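Local coordinates for alginate biosynthesis protein AlgX (Pseudomonas aeruginosa, PDB 4KNC), which takes part in the O-acetylation of the exopolysaccharide alginate and protects the polymer from degradation as it crosses the periplasm, at residues 179-184 against 217-222; 235-240 against 259-264. One frame throughout, in Å; residues are numbered along the deposited sequence.

Both contacts belong to the SGNH hydrolase-like domain and lie on the same side of the chain's centre, their own centres about 14 Å apart. They follow one another along the chain: contact 1 joins the two strands of an antiparallel ribbon, 180-191 and 210-220, and contact 2 then pairs strand 237-240 with 263-265 at one edge of the four-stranded parallel sheet. They touch where 179-184 meets 259-264. Lys179 N lies 2.8 Å from Gly260 O, a probable hydrogen bond, and the Phe181 ring rests against Asp262. Helix 251-259, between the strands of contact 2, also packs on the ribbon, tying this surface ribbon to the buried sheet.

Contact 1 (179-184 against 217-222)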
ATOM      1  N   LYS A 179     -14.990 -20.988  -7.475  1.00 47.51           N
ATOM      2  CA  LYS A 179     -16.219 -20.564  -8.148  1.00 50.99           C
ATOM      3  C   LYS A 179     -15.879 -20.214  -9.586  1.00 46.15           C
ATOM      4  O   LYS A 179     -14.711 -20.085  -9.937  1.00 50.90           O
ATOM      5  CB  LYS A 179     -16.816 -19.323  -7.471  1.00 58.35           C
ATOM      6  CG  LYS A 179     -16.877 -19.380  -5.954  1.00 63.82           C
ATOM      7  CD  LYS A 179     -16.988 -17.995  -5.337  1.00 65.35           C
ATOM      8  CE  LYS A 179     -18.383 -17.420  -5.473  1.00 60.10           C
ATOM      9  NZ  LYS A 179     -19.038 -17.318  -4.140  1.00 62.89           N
ATOM     10  N   GLN A 180     -16.896 -20.051 -10.422  1.00 41.82           N
ATOM     11  CA  GLN A 180     -16.661 -19.573 -11.773  1.00 45.29           C
ATOM     12  C   GLN A 180     -17.026 -18.106 -11.851  1.00 44.37           C
ATOM     13  O   GLN A 180     -18.121 -17.707 -11.444  1.00 42.02           O
ATOM     14  CB  GLN A 180     -17.518 -20.329 -12.773  1.00 48.85           C
ATOM     15  CG  GLN A 180     -17.509 -21.830 -12.599  1.00 65.53           C
ATOM     16  CD  GLN A 180     -18.700 -22.481 -13.272  1.00 73.10           C
ATOM     17  OE1 GLN A 180     -19.229 -21.964 -14.260  1.00 77.27           O
ATOM     18  NE2 GLN A 180     -19.144 -23.608 -12.729  1.00 73.90           N
ATOM     19  N   PHE A 181     -16.118 -17.300 -12.386  1.00 44.54           N
ATOM     20  CA  PHE A 181     -16.440 -15.898 -12.618  1.00 45.09           C
ATOM     21  C   PHE A 181     -16.392 -15.564 -14.096  1.00 45.22           C
ATOM     22  O   PHE A 181     -15.621 -16.156 -14.856  1.00 44.00           O
ATOM     23  CB  PHE A 181     -15.474 -14.990 -11.874  1.00 39.88           C
ATOM     24  CG  PHE A 181     -15.476 -15.188 -10.394  1.00 38.37           C
ATOM     25  CD1 PHE A 181     -14.640 -16.125  -9.808  1.00 35.81           C
ATOM     26  CD2 PHE A 181     -16.301 -14.423  -9.584  1.00 34.93           C
ATOM     27  CE1 PHE A 181     -14.627 -16.303  -8.427  1.00 34.86           C
ATOM     28  CE2 PHE A 181     -16.296 -14.592  -8.211  1.00 35.58           C
ATOM     29  CZ  PHE A 181     -15.457 -15.537  -7.632  1.00 37.95           C
ATOM     30  N   GLU A 182     -17.222 -14.610 -14.492  1.00 44.91           N
ATOM     31  CA  GLU A 182     -17.178 -14.071 -15.842  1.00 50.15           C
ATOM     32  C   GLU A 182     -17.095 -12.549 -15.814  1.00 43.82           C
ATOM     33  O   GLU A 182     -17.804 -11.881 -15.040  1.00 42.85           O
ATOM     34  CB  GLU A 182     -18.407 -14.507 -16.633  1.00 56.48           C
ATOM     35  CG  GLU A 182     -18.446 -15.989 -16.923  1.00 73.03           C
ATOM     36  CD  GLU A 182     -19.721 -16.392 -17.634  1.00 83.13           C
ATOM     37  OE1 GLU A 182     -20.534 -15.487 -17.933  1.00 78.80           O
ATOM     38  OE2 GLU A 182     -19.906 -17.605 -17.891  1.00 86.95           O
ATOM     39  N   SER A 183     -16.223 -12.007 -16.657  1.00 44.10           N
ATOM     40  CA  SER A 183     -16.087 -10.562 -16.781  1.00 42.49           C
ATOM     41  C   SER A 183     -16.758 -10.066 -18.056  1.00 44.26           C
ATOM     42  O   SER A 183     -16.562 -10.632 -19.129  1.00 49.71           O
ATOM     43  CB  SER A 183     -14.615 -10.156 -16.760  1.00 43.03           C
ATOM     44  OG  SER A 183     -13.995 -10.547 -15.545  1.00 37.07           O
ATOM     45  N   LYS A 184     -17.557  -9.013 -17.918  1.00 37.42           N
ATOM     46  CA  LYS A 184     -18.248  -8.396 -19.033  1.00 39.98           C
ATOM     47  C   LYS A 184     -17.895  -6.923 -19.106  1.00 37.96           C
ATOM     48  O   LYS A 184     -17.716  -6.259 -18.069  1.00 41.87           O
ATOM     49  CB  LYS A 184     -19.760  -8.513 -18.845  1.00 49.94           C
ATOM     50  CG  LYS A 184     -20.311  -9.919 -19.012  1.00 61.42           C
ATOM     51  CD  LYS A 184     -21.795  -9.964 -18.678  1.00 70.33           C
ATOM     52  N   THR A 217     -16.985  -8.078 -12.972  1.00 37.69           N
ATOM     53  CA  THR A 217     -16.903  -9.526 -12.854  1.00 40.19           C
ATOM     54  C   THR A 217     -17.985 -10.044 -11.913  1.00 38.12           C
ATOM     55  O   THR A 217     -18.221  -9.466 -10.853  1.00 36.46           O
ATOM     56  CB  THR A 217     -15.529  -9.957 -12.319  1.00 35.72           C
ATOM     57  OG1 THR A 217     -14.493  -9.461 -13.182  1.00 35.63           O
ATOM     58  CG2 THR A 217     -15.439 -11.470 -12.224  1.00 28.04           C
ATOM     59  N   GLU A 218     -18.652 -11.116 -12.323  1.00 33.17           N
ATOM     60  CA  GLU A 218     -19.727 -11.720 -11.536  1.00 43.11           C
ATOM     61  C   GLU A 218     -19.544 -13.235 -11.434  1.00 45.00           C
ATOM     62  O   GLU A 218     -19.030 -13.886 -12.358  1.00 37.92           O
ATOM     63  CB  GLU A 218     -21.098 -11.439 -12.161  1.00 50.96           C
ATOM     64  CG  GLU A 218     -21.435  -9.969 -12.346  1.00 55.73           C
ATOM     65  CD  GLU A 218     -21.695  -9.249 -11.031  1.00 62.60           C
ATOM     66  OE1 GLU A 218     -21.297  -8.064 -10.917  1.00 68.06           O
ATOM     67  OE2 GLU A 218     -22.303  -9.860 -10.122  1.00 55.11           O
ATOM     68  N   PRO A 219     -19.963 -13.810 -10.301  1.00 48.81           N
ATOM     69  CA  PRO A 219     -20.029 -15.271 -10.232  1.00 45.73           C
ATOM     70  C   PRO A 219     -21.128 -15.794 -11.143  1.00 45.83           C
ATOM     71  O   PRO A 219     -22.180 -15.164 -11.270  1.00 41.10           O
ATOM     72  CB  PRO A 219     -20.380 -15.539  -8.764  1.00 54.68           C
ATOM     73  CG  PRO A 219     -20.946 -14.240  -8.240  1.00 54.04           C
ATOM     74  CD  PRO A 219     -20.276 -13.159  -9.015  1.00 45.26           C
ATOM     75  N   VAL A 220     -20.873 -16.927 -11.789  1.00 47.20           N
ATOM     76  CA  VAL A 220     -21.873 -17.588 -12.619  1.00 54.85           C
ATOM     77  C   VAL A 220     -21.975 -19.064 -12.253  1.00 49.94           C
ATOM     78  O   VAL A 220     -21.156 -19.578 -11.486  1.00 49.64           O
ATOM     79  CB  VAL A 220     -21.545 -17.457 -14.113  1.00 55.09           C
ATOM     80  CG1 VAL A 220     -21.802 -16.036 -14.579  1.00 53.84           C
ATOM     81  CG2 VAL A 220     -20.105 -17.875 -14.382  1.00 45.91           C
ATOM     82  N   GLY A 221     -22.991 -19.738 -12.783  1.00 59.50           N
ATOM     83  CA  GLY A 221     -23.123 -21.174 -12.599  1.00 69.46           C
ATOM     84  C   GLY A 221     -23.757 -21.613 -11.287  1.00 77.11           C
ATOM     85  O   GLY A 221     -24.459 -20.841 -10.633  1.00 78.50           O
ATOM     86  N   ALA A 222     -23.493 -22.861 -10.902  1.00 79.62           N
ATOM     87  CA  ALA A 222     -24.154 -23.494  -9.760  1.00 78.16           C
ATOM     88  C   ALA A 222     -23.663 -23.002  -8.401  1.00 82.92           C
ATOM     89  O   ALA A 222     -22.467 -22.789  -8.192  1.00 80.49           O
ATOM     90  CB  ALA A 222     -24.022 -25.009  -9.850  1.00 76.30           C
TER
HETATM   91  O   HOH W   1     -19.857 -20.345  -9.404  1.00 48.37           O
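Ser183 and Thr217 face each other as a non-hydrogen-bonded pair; where the backbones exchange no hydrogen bond, their hydroxyls do: Thr217 OG1 donates to Ser183 OG over 2.6 Å. With OG1 set anti to the carbonyl carbon (chi1 -57°), Thr217 turns its methyl the other way, and CG2 packs at 3.5 Å on Phe181 CB. The Thr217 and Phe181 side chains cross at about a right angle. Farther along the same face the Phe181 ring stands up from the ribbon, and its near atom CD2 lies 3.8 Å from Pro219 N, an oblique approach. The other face carries Glu182 and Val220. Here the extended glutamate runs across the valine, its carboxylate OE1 against CG1 and OE2 3.5 Å from CG2, charged oxygens against methyl groups.

The backbones pair as an antiparallel ladder that is sound at Glu182-Glu218 and loosens toward Gln180. Glu182 and Glu218 form a hydrogen-bonded pair, each N donating to the other's O at 2.9 Å. Pro219 has no N-H to give, but it occupies a non-hydrogen-bonded position, where none is needed across this pair. The Gln180-Val220 pair has one direct bond, Val220 N to Gln180 O; on its other side a water accepts from Gln180 N and donates to Val220 O at 2.6 Å.

Outside the ribbon, Glu257 bonds to Ser183 OG and Asn250 to Thr217 OG1, while Phe181 and Thr217 both touch Glu256 of helix 251-259. The ribbon has two chemically different faces: that of Phe181, Ser183 and Thr217 is turned to the helix, and that of Glu182, Glu218 and Val220 is largely exposed. A short chain of polar groups, Asn250 to Thr217 to Ser183 to Glu257, satisfies both hydroxyls, and the carboxylate at its end would probably polarise the serine hydroxyl.

Contact 2 (235-240 against 259-264); sequences PQIALV and SGADIL
Ile237 packs into 259-264 with both branches. A chi1 of -53° sets CG1 anti to the carbonyl carbon and leaves CG2 anti to the backbone N; CG2 meets Ile263 CD1 at 3.5 Å, and CD1, carried outward by an extended chi2 (-174°), reaches Ala261 CB at 3.8 Å. On the same face Leu239 lays its CB against Ile263 CG2. This is the tight, buried part: Leu255 of helix 251-259 touches Ile263, Phe251 and Ala252 touch Leu239, and Ile295 of the neighbouring strand 293-298 borders both Ile237 and Leu239.

The backbones pair in parallel over a short length, at Ala238 and Leu264, and diverge toward Pro235. Leu264 N donates to Ile237 O at 2.8 Å in the carbonyl plane, and Leu264 O accepts from Leu239 N at 2.7 Å, the donor tilted 24° from the plane.

Toward Pro235 the contact is looser and partly exposed. The proline CB touches Leu264 CD2 and Asp262 CB, each at 3.8 Å, and a water takes the place of direct backbone pairing, accepting from Gln236 N and donating to Asp262 O. Asp262 has Lys179 as a long, weak ion-pair partner.

Before the second strand, Ser259 OG accepts from Ala261 N in an ST turn as the chain leaves helix 251-259 through Gly260, whose phi is positive. Strand 237-240, that helix and strand 263-265 form a beta-alpha-beta unit at the edge of the parallel sheet, as in the SGNH hydrolase fold; Ser243, the inferred nucleophile, follows shortly after the first strand, its side chain about 11 Å from that of Leu239.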
ATOM      1  N   PRO A 235     -14.543 -16.681   1.802  1.00 52.40           N
ATOM      2  CA  PRO A 235     -13.420 -16.135   1.024  1.00 45.37           C
ATOM      3  C   PRO A 235     -12.124 -16.169   1.822  1.00 48.00           C
ATOM      4  O   PRO A 235     -12.141 -15.936   3.028  1.00 55.38           O
ATOM      5  CB  PRO A 235     -13.845 -14.683   0.758  1.00 40.85           C
ATOM      6  CG  PRO A 235     -15.339 -14.749   0.747  1.00 49.34           C
ATOM      7  CD  PRO A 235     -15.671 -15.736   1.855  1.00 54.55           C
ATOM      8  N   GLN A 236     -11.014 -16.447   1.148  1.00 41.63           N
ATOM      9  CA  GLN A 236      -9.762 -16.766   1.826  1.00 30.46           C
ATOM     10  C   GLN A 236      -8.602 -15.935   1.294  1.00 37.50           C
ATOM     11  O   GLN A 236      -7.455 -16.124   1.713  1.00 37.71           O
ATOM     12  CB  GLN A 236      -9.451 -18.255   1.636  1.00 36.54           C
ATOM     13  CG  GLN A 236     -10.476 -19.177   2.282  1.00 48.52           C
ATOM     14  CD  GLN A 236     -10.520 -18.998   3.784  1.00 54.60           C
ATOM     15  OE1 GLN A 236      -9.507 -18.675   4.406  1.00 52.29           O
ATOM     16  NE2 GLN A 236     -11.697 -19.188   4.375  1.00 60.11           N
ATOM     17  N   ILE A 237      -8.903 -15.033   0.356  1.00 33.51           N
ATOM     18  CA  ILE A 237      -7.893 -14.180  -0.274  1.00 29.61           C
ATOM     19  C   ILE A 237      -8.292 -12.704  -0.169  1.00 31.44           C
ATOM     20  O   ILE A 237      -9.409 -12.336  -0.515  1.00 32.89           O
ATOM     21  CB  ILE A 237      -7.682 -14.532  -1.767  1.00 28.93           C
ATOM     22  CG1 ILE A 237      -7.390 -16.032  -1.934  1.00 38.00           C
ATOM     23  CG2 ILE A 237      -6.550 -13.686  -2.343  1.00 28.45           C
ATOM     24  CD1 ILE A 237      -7.036 -16.438  -3.366  1.00 33.55           C
ATOM     25  N   ALA A 238      -7.372 -11.875   0.315  1.00 34.79           N
ATOM     26  CA  ALA A 238      -7.624 -10.456   0.520  1.00 32.70           C
ATOM     27  C   ALA A 238      -6.630  -9.643  -0.273  1.00 31.17           C
ATOM     28  O   ALA A 238      -5.472 -10.026  -0.414  1.00 37.60           O
ATOM     29  CB  ALA A 238      -7.515 -10.108   1.994  1.00 37.58           C
ATOM     30  N   LEU A 239      -7.096  -8.516  -0.791  1.00 30.60           N
ATOM     31  CA  LEU A 239      -6.283  -7.639  -1.600  1.00 29.89           C
ATOM     32  C   LEU A 239      -6.162  -6.296  -0.904  1.00 34.12           C
ATOM     33  O   LEU A 239      -7.167  -5.672  -0.554  1.00 32.47           O
ATOM     34  CB  LEU A 239      -6.930  -7.459  -2.974  1.00 30.85           C
ATOM     35  CG  LEU A 239      -6.318  -6.436  -3.930  1.00 29.49           C
ATOM     36  CD1 LEU A 239      -4.850  -6.734  -4.216  1.00 27.66           C
ATOM     37  CD2 LEU A 239      -7.125  -6.401  -5.217  1.00 25.27           C
ATOM     38  N   VAL A 240      -4.931  -5.853  -0.689  1.00 31.43           N
ATOM     39  CA  VAL A 240      -4.697  -4.514  -0.172  1.00 32.60           C
ATOM     40  C   VAL A 240      -3.850  -3.782  -1.201  1.00 35.17           C
ATOM     41  O   VAL A 240      -2.982  -4.389  -1.831  1.00 32.30           O
ATOM     42  CB  VAL A 240      -4.048  -4.518   1.239  1.00 31.65           C
ATOM     43  CG1 VAL A 240      -5.053  -5.022   2.263  1.00 26.58           C
ATOM     44  CG2 VAL A 240      -2.769  -5.363   1.268  1.00 26.11           C
ATOM     45  N   SER A 259      -8.377 -16.810 -11.351  1.00 30.22           N
ATOM     46  CA  SER A 259      -7.986 -17.704 -10.253  1.00 31.81           C
ATOM     47  C   SER A 259      -9.108 -18.631  -9.822  1.00 37.72           C
ATOM     48  O   SER A 259      -8.845 -19.694  -9.294  1.00 30.04           O
ATOM     49  CB  SER A 259      -7.495 -16.925  -9.032  1.00 29.61           C
ATOM     50  OG  SER A 259      -8.589 -16.352  -8.327  1.00 32.28           O
ATOM     51  N   GLY A 260     -10.359 -18.224 -10.031  1.00 34.89           N
ATOM     52  CA  GLY A 260     -11.483 -19.023  -9.572  1.00 33.66           C
ATOM     53  C   GLY A 260     -11.805 -18.821  -8.093  1.00 36.04           C
ATOM     54  O   GLY A 260     -12.672 -19.489  -7.548  1.00 44.92           O
ATOM     55  N   ALA A 261     -11.113 -17.895  -7.438  1.00 36.05           N
ATOM     56  CA  ALA A 261     -11.335 -17.644  -6.012  1.00 35.07           C
ATOM     57  C   ALA A 261     -11.896 -16.253  -5.762  1.00 33.27           C
ATOM     58  O   ALA A 261     -11.575 -15.320  -6.505  1.00 31.41           O
ATOM     59  CB  ALA A 261     -10.036 -17.802  -5.251  1.00 33.97           C
ATOM     60  N   ASP A 262     -12.712 -16.116  -4.711  1.00 36.57           N
ATOM     61  CA  ASP A 262     -13.148 -14.802  -4.216  1.00 37.55           C
ATOM     62  C   ASP A 262     -11.971 -13.937  -3.751  1.00 34.30           C
ATOM     63  O   ASP A 262     -11.055 -14.414  -3.083  1.00 37.47           O
ATOM     64  CB  ASP A 262     -14.149 -14.944  -3.061  1.00 43.85           C
ATOM     65  CG  ASP A 262     -15.585 -15.121  -3.541  1.00 55.35           C
ATOM     66  OD1 ASP A 262     -15.923 -14.578  -4.609  1.00 54.71           O
ATOM     67  OD2 ASP A 262     -16.377 -15.798  -2.858  1.00 58.92           O
ATOM     68  N   ILE A 263     -12.000 -12.662  -4.107  1.00 30.90           N
ATOM     69  CA  ILE A 263     -10.954 -11.742  -3.679  1.00 33.26           C
ATOM     70  C   ILE A 263     -11.585 -10.620  -2.875  1.00 39.64           C
ATOM     71  O   ILE A 263     -12.313  -9.793  -3.424  1.00 34.43           O
ATOM     72  CB  ILE A 263     -10.209 -11.142  -4.889  1.00 34.57           C
ATOM     73  CG1 ILE A 263      -9.641 -12.250  -5.787  1.00 33.78           C
ATOM     74  CG2 ILE A 263      -9.122 -10.196  -4.429  1.00 33.92           C
ATOM     75  CD1 ILE A 263      -8.367 -12.884  -5.284  1.00 31.43           C
ATOM     76  N   LEU A 264     -11.327 -10.594  -1.571  1.00 42.60           N
ATOM     77  CA  LEU A 264     -11.782  -9.483  -0.733  1.00 40.16           C
ATOM     78  C   LEU A 264     -10.969  -8.242  -1.023  1.00 39.25           C
ATOM     79  O   LEU A 264      -9.805  -8.174  -0.640  1.00 37.78           O
ATOM     80  CB  LEU A 264     -11.622  -9.831   0.742  1.00 44.08           C
ATOM     81  CG  LEU A 264     -12.321 -11.109   1.192  1.00 54.86           C
ATOM     82  CD1 LEU A 264     -11.889 -11.460   2.606  1.00 62.17           C
ATOM     83  CD2 LEU A 264     -13.829 -10.942   1.114  1.00 49.24           C
TER
HETATM   84  O   HOH W   2     -11.223 -16.731  -1.752  1.00 35.54           O